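Local coordinates for alpha-toxin (Clostridium novyi, PDB 2VK9), which is a large clostridial toxin whose catalytic domain belongs to the GT-A clan and carries a mixed beta sheet flanked by helices, at residues A[97-102]-A[128-133]; A[115-120]-A[283-288]; A[279-284]-A[386-391]. One frame throughout, in Å; residues are numbered along the deposited sequence.

Contact 1 of 3, residues A[97-102]-A[128-133]; sequences SKNLSF and NIRLFY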
loop_
_atom_site.group_PDB
_atom_site.type_symbol
_atom_site.label_atom_id
_atom_site.label_comp_id
_atom_site.label_asym_id
_atom_site.label_seq_id
_atom_site.Cartn_x
_atom_site.Cartn_y
_atom_site.Cartn_z
ATOM N N SER A 97 -8.727 -0.166 18.090
ATOM C CA SER A 97 -10.182 -0.029 17.996
ATOM C C SER A 97 -10.769 -1.232 17.270
ATOM O O SER A 97 -10.147 -1.773 16.356
ATOM C CB SER A 97 -10.571 1.251 17.255
ATOM O OG SER A 97 -10.067 2.399 17.910
ATOM N N LYS A 98 -11.962 -1.655 17.678
ATOM C CA LYS A 98 -12.598 -2.807 17.055
ATOM C C LYS A 98 -13.425 -2.412 15.841
ATOM O O LYS A 98 -14.646 -2.561 15.790
ATOM C CB LYS A 98 -13.361 -3.629 18.078
ATOM C CG LYS A 98 -12.377 -4.375 18.947
ATOM C CD LYS A 98 -13.015 -5.348 19.851
ATOM C CE LYS A 98 -11.963 -6.010 20.684
ATOM N NZ LYS A 98 -12.542 -7.214 21.347
ATOM N N ASN A 99 -12.696 -1.884 14.867
ATOM C CA ASN A 99 -13.208 -1.585 13.563
ATOM C C ASN A 99 -12.455 -2.424 12.571
ATOM O O ASN A 99 -11.234 -2.508 12.635
ATOM C CB ASN A 99 -12.987 -0.117 13.261
ATOM C CG ASN A 99 -13.777 0.776 14.175
ATOM O OD1 ASN A 99 -14.956 0.520 14.447
ATOM N ND2 ASN A 99 -13.139 1.833 14.662
ATOM N N LEU A 100 -13.185 -3.064 11.669
ATOM C CA LEU A 100 -12.565 -3.763 10.561
ATOM C C LEU A 100 -13.096 -3.155 9.282
ATOM O O LEU A 100 -14.303 -3.112 9.072
ATOM C CB LEU A 100 -12.883 -5.254 10.636
ATOM C CG LEU A 100 -12.446 -6.175 9.497
ATOM C CD1 LEU A 100 -10.942 -6.168 9.341
ATOM C CD2 LEU A 100 -12.944 -7.580 9.757
ATOM N N SER A 101 -12.205 -2.665 8.431
ATOM C CA SER A 101 -12.652 -1.954 7.244
ATOM C C SER A 101 -12.157 -2.588 5.972
ATOM O O SER A 101 -11.025 -3.048 5.907
ATOM C CB SER A 101 -12.211 -0.501 7.291
ATOM O OG SER A 101 -12.830 0.174 8.373
ATOM N N PHE A 102 -13.017 -2.612 4.963
ATOM C CA PHE A 102 -12.648 -3.053 3.626
ATOM C C PHE A 102 -13.049 -1.949 2.675
ATOM O O PHE A 102 -13.918 -1.140 2.990
ATOM C CB PHE A 102 -13.385 -4.336 3.257
ATOM C CG PHE A 102 -13.115 -5.481 4.180
ATOM C CD1 PHE A 102 -13.892 -5.677 5.305
ATOM C CD2 PHE A 102 -12.086 -6.373 3.919
ATOM C CE1 PHE A 102 -13.643 -6.742 6.164
ATOM C CE2 PHE A 102 -11.829 -7.438 4.769
ATOM C CZ PHE A 102 -12.609 -7.624 5.895
ATOM N N ASN A 128 -17.017 -3.848 14.616
ATOM C CA ASN A 128 -17.842 -3.130 13.672
ATOM C C ASN A 128 -17.138 -3.261 12.337
ATOM O O ASN A 128 -16.015 -2.755 12.152
ATOM C CB ASN A 128 -18.013 -1.661 14.057
ATOM C CG ASN A 128 -18.845 -1.475 15.316
ATOM O OD1 ASN A 128 -19.631 -2.337 15.680
ATOM N ND2 ASN A 128 -18.671 -0.344 15.983
ATOM N N ILE A 129 -17.786 -3.983 11.424
ATOM C CA ILE A 129 -17.218 -4.283 10.129
ATOM C C ILE A 129 -17.872 -3.408 9.080
ATOM O O ILE A 129 -19.099 -3.327 9.005
ATOM C CB ILE A 129 -17.357 -5.769 9.788
ATOM C CG1 ILE A 129 -16.616 -6.606 10.831
ATOM C CG2 ILE A 129 -16.767 -6.047 8.425
ATOM C CD1 ILE A 129 -16.811 -8.089 10.706
ATOM N N ARG A 130 -17.058 -2.727 8.287
ATOM C CA ARG A 130 -17.587 -1.859 7.251
ATOM C C ARG A 130 -16.889 -2.127 5.945
ATOM O O ARG A 130 -15.725 -2.511 5.911
ATOM C CB ARG A 130 -17.402 -0.389 7.610
ATOM C CG ARG A 130 -18.283 0.165 8.712
ATOM C CD ARG A 130 -17.782 1.563 9.049
ATOM N NE ARG A 130 -18.282 2.098 10.311
ATOM C CZ ARG A 130 -17.758 1.849 11.512
ATOM N NH1 ARG A 130 -16.704 1.053 11.653
ATOM N NH2 ARG A 130 -18.296 2.402 12.584
ATOM N N LEU A 131 -17.630 -1.919 4.867
ATOM C CA LEU A 131 -17.125 -2.041 3.520
ATOM C C LEU A 131 -17.395 -0.711 2.840
ATOM O O LEU A 131 -18.531 -0.271 2.726
ATOM C CB LEU A 131 -17.824 -3.198 2.815
ATOM C CG LEU A 131 -17.606 -3.526 1.334
ATOM C CD1 LEU A 131 -16.148 -3.472 0.968
ATOM C CD2 LEU A 131 -18.100 -4.928 1.139
ATOM N N PHE A 132 -16.330 -0.049 2.421
ATOM C CA PHE A 132 -16.448 1.299 1.931
ATOM C C PHE A 132 -16.443 1.288 0.432
ATOM O O PHE A 132 -15.679 0.557 -0.179
ATOM C CB PHE A 132 -15.304 2.148 2.470
ATOM C CG PHE A 132 -15.443 2.473 3.927
ATOM C CD1 PHE A 132 -14.826 1.685 4.889
ATOM C CD2 PHE A 132 -16.207 3.558 4.338
ATOM C CE1 PHE A 132 -14.964 1.983 6.247
ATOM C CE2 PHE A 132 -16.348 3.860 5.692
ATOM C CZ PHE A 132 -15.728 3.076 6.646
ATOM N N TYR A 133 -17.322 2.083 -0.160
ATOM C CA TYR A 133 -17.343 2.245 -1.596
ATOM C C TYR A 133 -17.725 3.672 -1.964
ATOM O O TYR A 133 -18.140 4.456 -1.108
ATOM C CB TYR A 133 -18.298 1.242 -2.220
ATOM C CG TYR A 133 -19.754 1.654 -2.255
ATOM C CD1 TYR A 133 -20.491 1.802 -1.081
ATOM C CD2 TYR A 133 -20.405 1.856 -3.475
ATOM C CE1 TYR A 133 -21.828 2.147 -1.115
ATOM C CE2 TYR A 133 -21.747 2.201 -3.528
ATOM C CZ TYR A 133 -22.457 2.347 -2.340
ATOM O OH TYR A 133 -23.794 2.698 -2.381
HETATM O O HOH W 1 -15.178 -0.371 10.090
#
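Leu100 and Ile129 are bridge partners whose side chains share one face of the sheet; they lie side by side, pointing the same way, and Leu100 CD2 rests on Ile129 CG1 at 3.9 Å. Phe102 continues this apolar face. Ile129 CG2 meets its ring edge-on, in the ring plane, 3.9 Å from Phe102 CE1, while Leu131 CD1 lies 3.7 Å from Phe102 CB. The other face is more polar. Asn99 and Arg130 also run side by side, but their amide and guanidinium planes are turned 71° apart, and the bond from Arg130 NH1 to Asn99 OD1 is weak at 3.3 Å. A water in the guanidinium plane accepts from Arg130 NH1 at 2.6 Å and donates to Ser101 OG and Asn128 O, bridging both strands. Further on, Ser101 OG sits in the ring plane of Phe132, 3.5 Å from Phe132 CE1. Five backbone hydrogen bonds, from Asn128 N to Lys98 O through Phe132 N to Phe102 O, hold this parallel register. Trp120 and Tyr117 of helix 111-123 pack on the apolar face. Strand 99-103, that helix and strand 128-133 thus form a beta-alpha-beta crossover, the building unit of the Rossmann-like GT-A sheet.

Contact 2 of 3, residues A[115-120]-A[283-288]; sequences EYYNMW and CDLDFL
Tyr116 and Leu288 cross at about a right angle where helix 111-123 packs on the loop after strand 280-283. This loop carries the sequence Asp284-Leu285-Asp286, the DXD motif of GT-A enzymes, folded here as the start of a type I turn from Asp284 to Phe287. The tyrosine can be followed outward. Tyr116 CB lies 3.7 Å from Leu288 CD2, and Tyr116 CG touches the same methyl. Leu288 CG then stands over one ring face as a CH-pi contact, 4.2 Å from the centroid of the Tyr116 ring. On the rim, Tyr116 CE1 comes to 3.3 Å from Asp286 O, which lies near the ring plane. At the tip, the hydroxyl bonds to Asp519 N, while Asp286 reaches Ser523 with its own carboxylate, so both residues are also tied to helix 518-523. Leu288 CD2 is shared, since Met119 CG approaches it at 3.6 Å. One turn after Tyr116, Trp120 reaches the loop with its indole; Cys283 SG, anti to its backbone N (chi1 -170°), approaches the six-membered ring obliquely, 3.6 Å from Trp120 CZ2. The indole also supplies a polar link: Trp120 NE1 donates to Phe287 O at 3.1 Å, with the acceptor close to the indole plane but the donor 49° above the carbonyl plane.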
loop_
_atom_site.group_PDB
_atom_site.type_symbol
_atom_site.label_atom_id
_atom_site.label_comp_id
_atom_site.label_asym_id
_atom_site.label_seq_id
_atom_site.Cartn_x
_atom_site.Cartn_y
_atom_site.Cartn_z
ATOM N N GLU A 115 -18.077 -13.626 -0.433
ATOM C CA GLU A 115 -17.793 -14.798 0.384
ATOM C C GLU A 115 -16.715 -14.467 1.411
ATOM O O GLU A 115 -16.892 -14.748 2.599
ATOM C CB GLU A 115 -17.354 -15.975 -0.485
ATOM C CG GLU A 115 -18.459 -16.616 -1.325
ATOM C CD GLU A 115 -19.127 -17.829 -0.656
ATOM O OE1 GLU A 115 -19.475 -17.768 0.559
ATOM O OE2 GLU A 115 -19.321 -18.846 -1.366
ATOM N N TYR A 116 -15.614 -13.856 0.957
ATOM C CA TYR A 116 -14.504 -13.481 1.840
ATOM C C TYR A 116 -14.978 -12.538 2.938
ATOM O O TYR A 116 -14.593 -12.666 4.095
ATOM C CB TYR A 116 -13.372 -12.796 1.066
ATOM C CG TYR A 116 -12.528 -13.676 0.169
ATOM C CD1 TYR A 116 -11.152 -13.493 0.084
ATOM C CD2 TYR A 116 -13.104 -14.672 -0.618
ATOM C CE1 TYR A 116 -10.367 -14.289 -0.764
ATOM C CE2 TYR A 116 -12.331 -15.471 -1.462
ATOM C CZ TYR A 116 -10.967 -15.272 -1.533
ATOM O OH TYR A 116 -10.222 -16.055 -2.386
ATOM N N TYR A 117 -15.817 -11.589 2.552
ATOM C CA TYR A 117 -16.330 -10.580 3.456
ATOM C C TYR A 117 -17.181 -11.228 4.526
ATOM O O TYR A 117 -17.109 -10.867 5.698
ATOM C CB TYR A 117 -17.162 -9.597 2.653
ATOM C CG TYR A 117 -17.702 -8.409 3.405
ATOM C CD1 TYR A 117 -16.855 -7.535 4.085
ATOM C CD2 TYR A 117 -19.058 -8.133 3.389
ATOM C CE1 TYR A 117 -17.357 -6.433 4.739
ATOM C CE2 TYR A 117 -19.569 -7.047 4.032
ATOM C CZ TYR A 117 -18.722 -6.193 4.706
ATOM O OH TYR A 117 -19.262 -5.106 5.349
ATOM N N ASN A 118 -17.981 -12.201 4.101
ATOM C CA ASN A 118 -18.818 -12.969 4.996
ATOM C C ASN A 118 -17.988 -13.798 5.975
ATOM O O ASN A 118 -18.397 -14.038 7.107
ATOM C CB ASN A 118 -19.725 -13.883 4.183
ATOM C CG ASN A 118 -20.732 -14.604 5.044
ATOM O OD1 ASN A 118 -21.555 -13.974 5.701
ATOM N ND2 ASN A 118 -20.666 -15.932 5.057
ATOM N N MET A 119 -16.823 -14.235 5.513
ATOM C CA MET A 119 -15.939 -15.062 6.302
ATOM C C MET A 119 -15.411 -14.236 7.479
ATOM O O MET A 119 -15.440 -14.674 8.627
ATOM C CB MET A 119 -14.814 -15.565 5.405
ATOM C CG MET A 119 -13.811 -16.484 6.064
ATOM S SD MET A 119 -14.367 -18.182 6.201
ATOM C CE MET A 119 -15.184 -18.369 4.623
ATOM N N TRP A 120 -14.959 -13.024 7.174
ATOM C CA TRP A 120 -14.586 -12.049 8.183
ATOM C C TRP A 120 -15.723 -11.758 9.158
ATOM O O TRP A 120 -15.504 -11.702 10.369
ATOM C CB TRP A 120 -14.126 -10.764 7.508
ATOM C CG TRP A 120 -12.748 -10.870 6.981
ATOM C CD1 TRP A 120 -12.378 -10.993 5.679
ATOM C CD2 TRP A 120 -11.540 -10.886 7.747
ATOM N NE1 TRP A 120 -11.012 -11.075 5.582
ATOM C CE2 TRP A 120 -10.473 -11.004 6.839
ATOM C CE3 TRP A 120 -11.256 -10.805 9.110
ATOM C CZ2 TRP A 120 -9.144 -11.044 7.249
ATOM C CZ3 TRP A 120 -9.936 -10.846 9.516
ATOM C CH2 TRP A 120 -8.897 -10.968 8.589
ATOM N N CYS A 283 -8.320 -4.253 5.976
ATOM C CA CYS A 283 -7.981 -5.470 5.272
ATOM C C CYS A 283 -8.372 -5.443 3.803
ATOM O O CYS A 283 -9.377 -4.861 3.414
ATOM C CB CYS A 283 -8.605 -6.679 5.958
ATOM S SG CYS A 283 -7.992 -8.242 5.313
ATOM N N ASP A 284 -7.539 -6.088 2.999
ATOM C CA ASP A 284 -7.794 -6.296 1.594
ATOM C C ASP A 284 -8.787 -7.444 1.455
ATOM O O ASP A 284 -8.675 -8.455 2.163
ATOM C CB ASP A 284 -6.485 -6.682 0.934
ATOM C CG ASP A 284 -6.405 -6.253 -0.509
ATOM O OD1 ASP A 284 -6.934 -7.001 -1.382
ATOM O OD2 ASP A 284 -5.789 -5.178 -0.760
ATOM N N LEU A 285 -9.756 -7.297 0.551
ATOM C CA LEU A 285 -10.754 -8.351 0.304
ATOM C C LEU A 285 -10.202 -9.685 -0.263
ATOM O O LEU A 285 -10.935 -10.672 -0.379
ATOM C CB LEU A 285 -11.895 -7.813 -0.557
ATOM C CG LEU A 285 -12.978 -7.070 0.222
ATOM C CD1 LEU A 285 -13.731 -6.080 -0.657
ATOM C CD2 LEU A 285 -13.933 -8.060 0.872
ATOM N N ASP A 286 -8.913 -9.717 -0.595
ATOM C CA ASP A 286 -8.248 -10.950 -1.012
ATOM C C ASP A 286 -7.787 -11.803 0.153
ATOM O O ASP A 286 -7.473 -12.964 -0.029
ATOM C CB ASP A 286 -7.035 -10.611 -1.860
ATOM C CG ASP A 286 -7.418 -10.031 -3.189
ATOM O OD1 ASP A 286 -8.614 -10.146 -3.559
ATOM O OD2 ASP A 286 -6.523 -9.471 -3.860
ATOM N N PHE A 287 -7.714 -11.220 1.340
ATOM C CA PHE A 287 -7.263 -11.949 2.509
ATOM C C PHE A 287 -8.459 -12.500 3.250
ATOM O O PHE A 287 -9.590 -12.077 3.022
ATOM C CB PHE A 287 -6.445 -11.048 3.425
ATOM C CG PHE A 287 -5.084 -10.690 2.880
ATOM C CD1 PHE A 287 -4.733 -10.970 1.558
ATOM C CD2 PHE A 287 -4.159 -10.043 3.688
ATOM C CE1 PHE A 287 -3.473 -10.625 1.061
ATOM C CE2 PHE A 287 -2.898 -9.692 3.196
ATOM C CZ PHE A 287 -2.556 -9.983 1.882
ATOM N N LEU A 288 -8.202 -13.460 4.125
ATOM C CA LEU A 288 -9.243 -14.100 4.894
ATOM C C LEU A 288 -8.753 -14.155 6.312
ATOM O O LEU A 288 -7.569 -13.933 6.549
ATOM C CB LEU A 288 -9.492 -15.505 4.361
ATOM C CG LEU A 288 -10.326 -15.584 3.080
ATOM C CD1 LEU A 288 -10.238 -16.957 2.459
ATOM C CD2 LEU A 288 -11.770 -15.237 3.356
#

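Contact 3 of 3, residues A[279-284]-A[386-391]; sequences GGVYCD and NAFIIS
Val281 and Phe388 cross obliquely on one face of an antiparallel pair, with Val281 CG1 3.7 Å from both CE1 and CZ of Phe388. Phe388 CG stands anti to the backbone N (chi1 -169°). Cys283 SG lies at the Phe388 ring edge, in plane, 3.8 Å from Phe388 CD1. The Val281 and Ile390 side chains lie side by side, pointing the same way, with Val281 CG2 4.0 Å from Ile390 CG1. On the other face, Tyr282 CD2 meets Ile389 CD1 at 4.1 Å. The backbone sets these positions: Tyr282 and Ile389 form a hydrogen-bonded pair, with Tyr282 N reaching Ile389 O at 2.8 Å, and Gly280 pairs likewise with Ser391. Where the second segment turns a corner, Asp284 N donates to Ala387 O at 2.8 Å. This is the antiparallel part of the mixed GT-A sheet, and strand 280-283 leads from it into the DXD residues Asp284 and Asp286. Gly279, with positive phi, brings the chain out of helix 263-278, which lies on the Tyr282 and Ile389 face, where Arg271 also binds Asn386 O. Strand 99-103 flanks strand 280-283 across from this pairing, and Phe388 and Ile390 are hydrogen-bonded through their backbones to strand 371-376.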
loop_
_atom_site.group_PDB
_atom_site.type_symbol
_atom_site.label_atom_id
_atom_site.label_comp_id
_atom_site.label_asym_id
_atom_site.label_seq_id
_atom_site.Cartn_x
_atom_site.Cartn_y
_atom_site.Cartn_z
ATOM N N GLY A 279 -9.700 4.327 12.783
ATOM C CA GLY A 279 -8.665 3.451 13.323
ATOM C C GLY A 279 -9.113 2.001 13.238
ATOM O O GLY A 279 -10.171 1.704 12.683
ATOM N N GLY A 280 -8.313 1.104 13.805
ATOM C CA GLY A 280 -8.614 -0.317 13.811
ATOM C C GLY A 280 -7.823 -1.074 12.759
ATOM O O GLY A 280 -6.657 -0.768 12.496
ATOM N N VAL A 281 -8.472 -2.066 12.160
ATOM C CA VAL A 281 -7.856 -2.916 11.165
ATOM C C VAL A 281 -8.377 -2.532 9.801
ATOM O O VAL A 281 -9.578 -2.317 9.630
ATOM C CB VAL A 281 -8.222 -4.388 11.405
ATOM C CG1 VAL A 281 -7.485 -5.293 10.440
ATOM C CG2 VAL A 281 -7.932 -4.781 12.840
ATOM N N TYR A 282 -7.475 -2.427 8.832
ATOM C CA TYR A 282 -7.872 -2.382 7.431
ATOM C C TYR A 282 -7.443 -3.671 6.778
ATOM O O TYR A 282 -6.324 -4.121 6.974
ATOM C CB TYR A 282 -7.242 -1.219 6.666
ATOM C CG TYR A 282 -7.368 -1.443 5.183
ATOM C CD1 TYR A 282 -8.569 -1.182 4.519
ATOM C CD2 TYR A 282 -6.310 -1.987 4.448
ATOM C CE1 TYR A 282 -8.707 -1.421 3.157
ATOM C CE2 TYR A 282 -6.438 -2.244 3.077
ATOM C CZ TYR A 282 -7.639 -1.956 2.439
ATOM O OH TYR A 282 -7.776 -2.210 1.094
ATOM N N CYS A 283 -8.320 -4.253 5.976
ATOM C CA CYS A 283 -7.981 -5.470 5.272
ATOM C C CYS A 283 -8.372 -5.443 3.803
ATOM O O CYS A 283 -9.377 -4.861 3.414
ATOM C CB CYS A 283 -8.605 -6.679 5.958
ATOM S SG CYS A 283 -7.992 -8.242 5.313
ATOM N N ASP A 284 -7.539 -6.088 2.999
ATOM C CA ASP A 284 -7.794 -6.296 1.594
ATOM C C ASP A 284 -8.787 -7.444 1.455
ATOM O O ASP A 284 -8.675 -8.455 2.163
ATOM C CB ASP A 284 -6.485 -6.682 0.934
ATOM C CG ASP A 284 -6.405 -6.253 -0.509
ATOM O OD1 ASP A 284 -6.934 -7.001 -1.382
ATOM O OD2 ASP A 284 -5.789 -5.178 -0.760
ATOM N N ASN A 386 0.712 -3.217 2.078
ATOM C CA ASN A 386 -0.337 -2.377 2.646
ATOM C C ASN A 386 -1.730 -3.015 2.543
ATOM O O ASN A 386 -2.752 -2.328 2.581
ATOM C CB ASN A 386 -0.300 -0.967 2.043
ATOM C CG ASN A 386 -0.699 -0.936 0.580
ATOM O OD1 ASN A 386 -0.500 -1.910 -0.149
ATOM N ND2 ASN A 386 -1.256 0.196 0.139
ATOM N N ALA A 387 -1.749 -4.343 2.436
ATOM C CA ALA A 387 -2.984 -5.116 2.334
ATOM C C ALA A 387 -3.653 -5.372 3.681
ATOM O O ALA A 387 -4.841 -5.691 3.735
ATOM C CB ALA A 387 -2.714 -6.419 1.635
ATOM N N PHE A 388 -2.880 -5.252 4.757
ATOM C CA PHE A 388 -3.373 -5.456 6.119
ATOM C C PHE A 388 -2.648 -4.482 7.040
ATOM O O PHE A 388 -1.427 -4.573 7.211
ATOM C CB PHE A 388 -3.118 -6.897 6.550
ATOM C CG PHE A 388 -3.811 -7.300 7.821
ATOM C CD1 PHE A 388 -5.116 -7.776 7.800
ATOM C CD2 PHE A 388 -3.148 -7.254 9.031
ATOM C CE1 PHE A 388 -5.757 -8.176 8.971
ATOM C CE2 PHE A 388 -3.786 -7.650 10.203
ATOM C CZ PHE A 388 -5.086 -8.108 10.167
ATOM N N ILE A 389 -3.402 -3.540 7.605
ATOM C CA ILE A 389 -2.858 -2.468 8.423
ATOM C C ILE A 389 -3.636 -2.365 9.721
ATOM O O ILE A 389 -4.868 -2.325 9.710
ATOM C CB ILE A 389 -2.991 -1.106 7.720
ATOM C CG1 ILE A 389 -2.503 -1.169 6.269
ATOM C CG2 ILE A 389 -2.262 -0.016 8.495
ATOM C CD1 ILE A 389 -2.940 0.046 5.447
ATOM N N ILE A 390 -2.929 -2.314 10.843
ATOM C CA ILE A 390 -3.585 -2.089 12.122
ATOM C C ILE A 390 -3.019 -0.831 12.737
ATOM O O ILE A 390 -1.808 -0.714 12.889
ATOM C CB ILE A 390 -3.374 -3.250 13.099
ATOM C CG1 ILE A 390 -3.917 -4.556 12.513
ATOM C CG2 ILE A 390 -4.057 -2.943 14.426
ATOM C CD1 ILE A 390 -3.410 -5.784 13.219
ATOM N N SER A 391 -3.890 0.109 13.084
ATOM C CA SER A 391 -3.477 1.353 13.716
ATOM C C SER A 391 -4.656 2.028 14.372
ATOM O O SER A 391 -5.741 2.022 13.809
ATOM C CB SER A 391 -2.916 2.307 12.666
ATOM O OG SER A 391 -2.765 3.624 13.189
#

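All three contacts lie within the catalytic domain of the GT-A clan, their centres 9 to 12 Å apart. Contacts 1 and 3 belong to one mixed sheet: strands 99-103 and 280-283 are neighbours, probably bonded through Asn99 O to Val281 N, so the parallel half passes straight into the antiparallel pairing with strand 382-391. Along the chain, contact 1 closes before contact 3 opens. Contact 2 lies against the sheet on the side of Phe102 and Cys283. Its helix, 111-123, connects the two strands of contact 1, so the segments of contacts 1 and 2 alternate along the chain. The DXD loop, sharing Cys283 and Asp284 with contact 3, leaves strand 280-283 and packs on helix 111-123, strand 99-103 and the corner at Ala387.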